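Local coordinates for protein PppA (Pseudomonas aeruginosa, PDB 6JKV) that probably removes phosphate from serine and threonine residues of proteins as a manganese-binding PP2C-family phosphatase, and is a key regulatory component of the type VI secretion system, at residues A[109-112]-A[118-121]; A[141-146]-A[152-157]; A[156-161]-A[195-200]. All blocks are in the same frame, centred on the assembly; numbering follows the deposited sequence.

Contact 1 (A[109-112]-A[118-121])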
loop_
_atom_site.group_PDB
_atom_site.type_symbol
_atom_site.label_atom_id
_atom_site.label_comp_id
_atom_site.label_asym_id
_atom_site.label_seq_id
_atom_site.Cartn_x
_atom_site.Cartn_y
_atom_site.Cartn_z
ATOM N N GLN A 109 -21.903 -3.807 2.994
ATOM C CA GLN A 109 -23.011 -4.742 3.317
ATOM C C GLN A 109 -22.731 -5.423 4.666
ATOM O O GLN A 109 -23.631 -5.413 5.534
ATOM C CB GLN A 109 -23.182 -5.758 2.185
ATOM C CG GLN A 109 -24.039 -6.967 2.550
ATOM C CD GLN A 109 -23.637 -8.202 1.780
ATOM O OE1 GLN A 109 -22.489 -8.629 1.835
ATOM N NE2 GLN A 109 -24.584 -8.795 1.066
ATOM N N GLU A 110 -21.527 -5.983 4.841
ATOM C CA GLU A 110 -21.173 -6.774 6.049
ATOM C C GLU A 110 -21.169 -5.865 7.283
ATOM O O GLU A 110 -21.707 -6.278 8.331
ATOM C CB GLU A 110 -19.823 -7.476 5.868
ATOM C CG GLU A 110 -19.431 -8.350 7.048
ATOM C CD GLU A 110 -20.284 -9.595 7.223
ATOM O OE1 GLU A 110 -20.915 -10.019 6.245
ATOM O OE2 GLU A 110 -20.328 -10.125 8.352
ATOM N N ALA A 111 -20.582 -4.671 7.167
ATOM C CA ALA A 111 -20.466 -3.711 8.287
ATOM C C ALA A 111 -21.869 -3.259 8.709
ATOM O O ALA A 111 -22.149 -3.217 9.931
ATOM C CB ALA A 111 -19.589 -2.542 7.895
ATOM N N GLY A 112 -22.726 -2.946 7.734
ATOM C CA GLY A 112 -24.133 -2.604 7.982
ATOM C C GLY A 112 -24.835 -3.716 8.740
ATOM O O GLY A 112 -25.490 -3.419 9.760
ATOM N N VAL A 118 -16.606 0.673 12.868
ATOM C CA VAL A 118 -15.321 0.646 12.103
ATOM C C VAL A 118 -15.162 -0.711 11.420
ATOM O O VAL A 118 -15.094 -1.735 12.129
ATOM C CB VAL A 118 -14.108 0.953 13.000
ATOM C CG1 VAL A 118 -12.861 1.190 12.160
ATOM C CG2 VAL A 118 -14.369 2.142 13.909
ATOM N N MET A 119 -15.093 -0.701 10.091
ATOM C CA MET A 119 -14.748 -1.895 9.285
ATOM C C MET A 119 -14.277 -1.418 7.912
ATOM O O MET A 119 -15.108 -1.053 7.067
ATOM C CB MET A 119 -15.940 -2.844 9.149
ATOM C CG MET A 119 -15.624 -4.106 8.348
ATOM S SD MET A 119 -17.003 -5.273 8.253
ATOM C CE MET A 119 -17.138 -5.814 9.954
ATOM N N GLY A 120 -12.967 -1.378 7.714
ATOM C CA GLY A 120 -12.412 -0.934 6.435
ATOM C C GLY A 120 -10.937 -1.220 6.331
ATOM O O GLY A 120 -10.359 -1.868 7.224
ATOM N N SER A 121 -10.339 -0.736 5.256
ATOM C CA SER A 121 -8.892 -0.877 5.017
ATOM C C SER A 121 -8.467 0.129 3.961
ATOM O O SER A 121 -9.202 0.341 2.988
ATOM C CB SER A 121 -8.524 -2.282 4.616
ATOM O OG SER A 121 -7.163 -2.353 4.211
#
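M119 meets A111 and E110 where the C-terminal end of helix 89-114 turns back into strand 120-129, a helix-to-strand connection of the PP2C alpha/beta sandwich in which helices pack on the outer side of a beta-sheet. The nearest CA atoms, those of A111 and M119, are 6.1 Å apart, which shows that the chain has folded back although only five residues separate the two segments. On the second segment, V118 directs its CB away from the helix, and the contact falls to M119. Its side chain runs straight out toward the helix because CG lies anti to the backbone N (chi1 -179°) and chi2 is also extended; the one bend, at chi3 about the CG-SD bond, turns only the terminal CE. The thioether therefore lies against the helix, with M119 SD 3.8 Å from A111 CB, while M119 CB is 3.9 Å from the same methyl. E110 touches with its aliphatic part, E110 CG lying 4.1 Å from M119 SD and the chain crossing the methionine at a slant; its carboxylate is engaged along the helix by salt bridges to R106 and R114. M119 is buried and also touches V107 of this helix and V72 of helix 69-82, so its side chain touches both helices. After it, G120 enters the strand by backbone hydrogen bonding to M63, the residue that follows the manganese ligand G62.

Contact 2 (A[141-146]-A[152-157])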
loop_
_atom_site.group_PDB
_atom_site.type_symbol
_atom_site.label_atom_id
_atom_site.label_comp_id
_atom_site.label_asym_id
_atom_site.label_seq_id
_atom_site.Cartn_x
_atom_site.Cartn_y
_atom_site.Cartn_z
ATOM N N SER A 141 -1.703 4.758 3.280
ATOM C CA SER A 141 -0.635 3.835 2.831
ATOM C C SER A 141 -0.006 4.434 1.571
ATOM O O SER A 141 -0.754 4.995 0.736
ATOM C CB SER A 141 -1.164 2.451 2.604
ATOM O OG SER A 141 -1.569 1.839 3.820
ATOM N N ARG A 142 1.317 4.357 1.463
ATOM C CA ARG A 142 2.080 5.177 0.501
ATOM C C ARG A 142 2.791 4.289 -0.518
ATOM O O ARG A 142 3.124 3.110 -0.216
ATOM C CB ARG A 142 3.070 6.078 1.240
ATOM C CG ARG A 142 2.397 7.186 2.030
ATOM C CD ARG A 142 3.368 7.880 2.953
ATOM N NE ARG A 142 2.729 8.945 3.711
ATOM C CZ ARG A 142 3.365 9.984 4.234
ATOM N NH1 ARG A 142 4.672 10.119 4.071
ATOM N NH2 ARG A 142 2.690 10.893 4.913
ATOM N N LEU A 143 2.980 4.855 -1.707
ATOM C CA LEU A 143 3.974 4.394 -2.695
ATOM C C LEU A 143 5.017 5.495 -2.888
ATOM O O LEU A 143 4.628 6.660 -3.150
ATOM C CB LEU A 143 3.293 4.070 -4.018
ATOM C CG LEU A 143 4.270 3.864 -5.167
ATOM C CD1 LEU A 143 4.918 2.490 -5.071
ATOM C CD2 LEU A 143 3.582 4.064 -6.499
ATOM N N TYR A 144 6.285 5.116 -2.764
ATOM C CA TYR A 144 7.453 5.961 -3.088
ATOM C C TYR A 144 8.207 5.360 -4.273
ATOM O O TYR A 144 8.179 4.136 -4.464
ATOM C CB TYR A 144 8.418 6.051 -1.910
ATOM C CG TYR A 144 7.910 6.755 -0.680
ATOM C CD1 TYR A 144 7.169 6.074 0.273
ATOM C CD2 TYR A 144 8.225 8.079 -0.438
ATOM C CE1 TYR A 144 6.733 6.708 1.425
ATOM C CE2 TYR A 144 7.800 8.724 0.708
ATOM C CZ TYR A 144 7.054 8.034 1.644
ATOM O OH TYR A 144 6.643 8.652 2.793
ATOM N N ARG A 145 8.884 6.214 -5.030
ATOM C CA ARG A 145 9.835 5.765 -6.071
ATOM C C ARG A 145 11.232 6.264 -5.715
ATOM O O ARG A 145 11.380 7.455 -5.434
ATOM C CB ARG A 145 9.413 6.262 -7.451
ATOM C CG ARG A 145 10.502 6.086 -8.502
ATOM C CD ARG A 145 10.057 6.449 -9.894
ATOM N NE ARG A 145 9.731 7.858 -9.988
ATOM C CZ ARG A 145 9.175 8.433 -11.045
ATOM N NH1 ARG A 145 8.874 7.709 -12.111
ATOM N NH2 ARG A 145 8.889 9.721 -11.012
ATOM N N LEU A 146 12.210 5.362 -5.720
ATOM C CA LEU A 146 13.641 5.718 -5.644
ATOM C C LEU A 146 14.225 5.648 -7.052
ATOM O O LEU A 146 14.203 4.561 -7.663
ATOM C CB LEU A 146 14.369 4.761 -4.701
ATOM C CG LEU A 146 15.835 5.097 -4.451
ATOM C CD1 LEU A 146 15.947 6.258 -3.480
ATOM C CD2 LEU A 146 16.585 3.890 -3.923
ATOM N N GLU A 152 10.999 9.896 -3.949
ATOM C CA GLU A 152 9.886 10.771 -4.373
ATOM C C GLU A 152 8.571 10.098 -4.023
ATOM O O GLU A 152 8.388 8.927 -4.390
ATOM C CB GLU A 152 9.995 11.039 -5.871
ATOM C CG GLU A 152 8.765 11.683 -6.461
ATOM C CD GLU A 152 8.856 11.894 -7.964
ATOM O OE1 GLU A 152 9.865 11.436 -8.576
ATOM O OE2 GLU A 152 7.908 12.484 -8.526
ATOM N N ALA A 153 7.709 10.820 -3.312
ATOM C CA ALA A 153 6.366 10.360 -2.921
ATOM C C ALA A 153 5.488 10.374 -4.168
ATOM O O ALA A 153 5.373 11.430 -4.796
ATOM C CB ALA A 153 5.802 11.236 -1.823
ATOM N N ILE A 154 4.922 9.226 -4.527
ATOM C CA ILE A 154 4.023 9.104 -5.708
ATOM C C ILE A 154 2.581 9.281 -5.244
ATOM O O ILE A 154 1.855 10.075 -5.843
ATOM C CB ILE A 154 4.251 7.767 -6.433
ATOM C CG1 ILE A 154 5.719 7.609 -6.843
ATOM C CG2 ILE A 154 3.322 7.654 -7.629
ATOM C CD1 ILE A 154 6.276 8.786 -7.621
ATOM N N SER A 155 2.182 8.559 -4.205
ATOM C CA SER A 155 0.832 8.698 -3.624
ATOM C C SER A 155 0.823 9.892 -2.670
ATOM O O SER A 155 1.898 10.296 -2.195
ATOM C CB SER A 155 0.383 7.441 -2.936
ATOM O OG SER A 155 1.186 7.192 -1.796
ATOM N N ARG A 156 -0.365 10.418 -2.403
ATOM C CA ARG A 156 -0.590 11.519 -1.438
ATOM C C ARG A 156 -1.731 11.105 -0.510
ATOM O O ARG A 156 -2.824 10.781 -1.007
ATOM C CB ARG A 156 -0.909 12.827 -2.165
ATOM C CG ARG A 156 -1.699 13.815 -1.320
ATOM C CD ARG A 156 -1.784 15.184 -1.942
ATOM N NE ARG A 156 -0.513 15.888 -1.836
ATOM C CZ ARG A 156 -0.316 17.145 -2.199
ATOM N NH1 ARG A 156 -1.314 17.853 -2.704
ATOM N NH2 ARG A 156 0.878 17.696 -2.048
ATOM N N ASP A 157 -1.484 11.147 0.798
ATOM C CA ASP A 157 -2.392 10.572 1.817
ATOM C C ASP A 157 -3.797 11.147 1.626
ATOM O O ASP A 157 -3.931 12.378 1.467
ATOM C CB ASP A 157 -1.872 10.842 3.227
ATOM C CG ASP A 157 -0.620 10.057 3.600
ATOM O OD1 ASP A 157 -0.213 9.170 2.815
ATOM O OD2 ASP A 157 -0.053 10.337 4.673
HETATM O O HOH W 1 -0.521 7.866 0.264
HETATM O O HOH W 2 1.032 7.833 5.754
HETATM O O HOH W 3 4.133 8.536 -0.786
#
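R142 and D157 form a side-on salt bridge across the open end of the beta hairpin made by strands 142-147 and 150-153, at the edge of one sheet of the PP2C sandwich. R142 NH2 reaches D157 OD2 at 2.8 Å with the oxygen in the guanidinium plane, yet the nitrogen stands above the carboxylate plane. R142 NE gives a less straight bond to D157 OD1 (3.1 Å, 143°), met on its syn side. The two planes are 49° apart, so the grip is twisted. R142 NH1 donates to Y144 OH in the guanidinium plane, which helps hold the group's rotation. At the other end of the ladder, R145 NH2 meets E152 OE1 at 3.1 Å from above the carboxylate plane, the two side chains running side by side.

R145 and E152 are also an antiparallel hydrogen-bonded pair, and Y144 and A153, next along, a non-hydrogen-bonded one. Past A153 the regular ladder ends: L143 O accepts from both I154 N and S155 N, and L143 N donates to S155 OG (2.9 Å) instead of a carbonyl. A chi1 of 66° sets that hydroxyl between the serine's own N and carbonyl carbon, facing the strand. S155 OG also donates to a water that in turn donates to S141 O and D157 OD1, linking the hairpin to S141, whose side chain lies about 6 Å from a manganese ion.

Packing completes the contact. Y144 CE2 lies 4.1 Å from A153 CB, a water sits over the centre of the tyrosine ring, and L143 and I154 run alongside each other, with L143 CD2 3.8 Å from I154 CB.

Contact 3 (A[156-161]-A[195-200])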
loop_
_atom_site.group_PDB
_atom_site.type_symbol
_atom_site.label_atom_id
_atom_site.label_comp_id
_atom_site.label_asym_id
_atom_site.label_seq_id
_atom_site.Cartn_x
_atom_site.Cartn_y
_atom_site.Cartn_z
ATOM N N ARG A 156 -0.365 10.418 -2.403
ATOM C CA ARG A 156 -0.590 11.519 -1.438
ATOM C C ARG A 156 -1.731 11.105 -0.510
ATOM O O ARG A 156 -2.824 10.781 -1.007
ATOM C CB ARG A 156 -0.909 12.827 -2.165
ATOM C CG ARG A 156 -1.699 13.815 -1.320
ATOM C CD ARG A 156 -1.784 15.184 -1.942
ATOM N NE ARG A 156 -0.513 15.888 -1.836
ATOM C CZ ARG A 156 -0.316 17.145 -2.199
ATOM N NH1 ARG A 156 -1.314 17.853 -2.704
ATOM N NH2 ARG A 156 0.878 17.696 -2.048
ATOM N N ASP A 157 -1.484 11.147 0.798
ATOM C CA ASP A 157 -2.392 10.572 1.817
ATOM C C ASP A 157 -3.797 11.147 1.626
ATOM O O ASP A 157 -3.931 12.378 1.467
ATOM C CB ASP A 157 -1.872 10.842 3.227
ATOM C CG ASP A 157 -0.620 10.057 3.600
ATOM O OD1 ASP A 157 -0.213 9.170 2.815
ATOM O OD2 ASP A 157 -0.053 10.337 4.673
ATOM N N HIS A 158 -4.804 10.275 1.619
ATOM C CA HIS A 158 -6.223 10.661 1.803
ATOM C C HIS A 158 -6.471 10.756 3.305
ATOM O O HIS A 158 -6.960 9.786 3.900
ATOM C CB HIS A 158 -7.160 9.670 1.119
ATOM C CG HIS A 158 -6.952 9.597 -0.352
ATOM N ND1 HIS A 158 -6.677 8.407 -0.991
ATOM C CD2 HIS A 158 -6.969 10.556 -1.303
ATOM C CE1 HIS A 158 -6.549 8.634 -2.279
ATOM N NE2 HIS A 158 -6.721 9.948 -2.494
ATOM N N SER A 159 -6.096 11.891 3.886
ATOM C CA SER A 159 -6.111 12.122 5.344
ATOM C C SER A 159 -6.533 13.561 5.616
ATOM O O SER A 159 -6.269 14.453 4.779
ATOM C CB SER A 159 -4.772 11.836 5.962
ATOM O OG SER A 159 -3.862 12.899 5.713
ATOM N N TYR A 160 -7.174 13.747 6.761
ATOM C CA TYR A 160 -7.609 15.068 7.257
ATOM C C TYR A 160 -6.404 16.007 7.320
ATOM O O TYR A 160 -6.520 17.166 6.875
ATOM C CB TYR A 160 -8.248 14.932 8.635
ATOM C CG TYR A 160 -8.997 16.164 9.052
ATOM C CD1 TYR A 160 -10.267 16.417 8.559
ATOM C CD2 TYR A 160 -8.429 17.089 9.911
ATOM C CE1 TYR A 160 -10.968 17.552 8.929
ATOM C CE2 TYR A 160 -9.122 18.223 10.302
ATOM C CZ TYR A 160 -10.390 18.459 9.796
ATOM O OH TYR A 160 -11.093 19.567 10.167
ATOM N N VAL A 161 -5.292 15.506 7.866
ATOM C CA VAL A 161 -4.016 16.260 7.993
ATOM C C VAL A 161 -3.596 16.730 6.599
ATOM O O VAL A 161 -3.332 17.922 6.451
ATOM C CB VAL A 161 -2.915 15.422 8.675
ATOM C CG1 VAL A 161 -1.576 16.147 8.683
ATOM C CG2 VAL A 161 -3.316 15.052 10.090
ATOM N N GLU A 195 -13.727 6.105 -4.158
ATOM C CA GLU A 195 -13.026 6.953 -5.145
ATOM C C GLU A 195 -11.533 6.675 -5.002
ATOM O O GLU A 195 -10.964 7.080 -3.972
ATOM C CB GLU A 195 -13.336 8.432 -4.917
ATOM C CG GLU A 195 -14.808 8.736 -4.662
ATOM C CD GLU A 195 -15.544 9.341 -5.850
ATOM O OE1 GLU A 195 -16.784 9.587 -5.740
ATOM O OE2 GLU A 195 -14.874 9.570 -6.895
ATOM N N LEU A 196 -10.939 5.985 -5.980
ATOM C CA LEU A 196 -9.492 5.673 -5.988
ATOM C C LEU A 196 -8.731 6.815 -6.658
ATOM O O LEU A 196 -9.203 7.335 -7.684
ATOM C CB LEU A 196 -9.246 4.366 -6.739
ATOM C CG LEU A 196 -9.682 3.089 -6.027
ATOM C CD1 LEU A 196 -9.948 1.992 -7.046
ATOM C CD2 LEU A 196 -8.626 2.634 -5.027
ATOM N N SER A 197 -7.589 7.186 -6.091
ATOM C CA SER A 197 -6.615 8.072 -6.757
ATOM C C SER A 197 -5.698 7.199 -7.606
ATOM O O SER A 197 -5.446 6.040 -7.223
ATOM C CB SER A 197 -5.873 8.913 -5.772
ATOM O OG SER A 197 -6.714 9.947 -5.278
ATOM N N GLU A 198 -5.260 7.733 -8.742
ATOM C CA GLU A 198 -4.402 7.009 -9.706
ATOM C C GLU A 198 -3.237 7.911 -10.108
ATOM O O GLU A 198 -3.432 9.136 -10.266
ATOM C CB GLU A 198 -5.212 6.585 -10.929
ATOM C CG GLU A 198 -4.445 5.663 -11.866
ATOM C CD GLU A 198 -5.210 5.266 -13.115
ATOM O OE1 GLU A 198 -6.430 5.458 -13.140
ATOM O OE2 GLU A 198 -4.571 4.788 -14.068
ATOM N N ALA A 199 -2.057 7.318 -10.260
ATOM C CA ALA A 199 -0.877 7.991 -10.838
ATOM C C ALA A 199 -0.186 7.026 -11.792
ATOM O O ALA A 199 0.106 5.885 -11.387
ATOM C CB ALA A 199 0.057 8.464 -9.753
ATOM N N ALA A 200 0.049 7.475 -13.022
ATOM C CA ALA A 200 0.799 6.715 -14.041
ATOM C C ALA A 200 2.294 6.975 -13.845
ATOM O O ALA A 200 2.668 8.099 -13.447
ATOM C CB ALA A 200 0.360 7.098 -15.427
#
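H158 and S197 touch through a single polar pair, a hydrogen bond between H158 NE2 and S197 OG at 2.8 Å. The hydroxyl comes to the edge of the imidazole, near the ring plane, and the 139° angle marks the bond as noticeably bent. Both side chains point toward one another: H158 has CG anti to its carbonyl carbon (chi1 -61°), which carries the ring across to the start of strand 197-202.

Close non-bonded approaches accompany this bond. S197 CB lies 3.6 Å from H158 CE1, also at the ring edge, so the serine meets the imidazole along its NE2-CE1 side. The buried surface is small, 93 Å² for both segments together, as expected of a contact carried by two residues.

Other bonds fix the imidazole. H158 ND1 is paired with G139 N, so both ring nitrogens are engaged, and the ring lies nearly parallel to that of W137, whose indole NE1 bonds R156 O. That same carbonyl oxygen stands 4.1 Å above the plane, over the centre of the H158 ring. S197 is backbone-bonded to W137 in turn.

Just beyond H158, S159 occupies the N-cap of helix 160-165, its side chain bonding Q162 N. The histidine thus ties the loop leading into a capped helix to an outermost strand of one sheet of the PP2C beta-sandwich.

Contacts 2 and 3 are neighbours, sharing R156 and D157 and touching where I154 CG2 packs on A199 CB at 4.0 Å; contact 1 lies apart, its centre 26 Å from that of contact 2 and 20 Å from that of contact 3. All three are partly buried. Contact 2 lies nearest the centre of the chain and contact 1 farthest from it. Contacts 1 and 3 reach the same sheet through strands 120-129 and 197-202, whereas contact 2 belongs to the other sheet. Their chemistry also differs: apolar packing of a helix end against the residue leading into a strand in contact 1, ladder, salt bridges and water in contact 2, and one histidine-serine bond in contact 3.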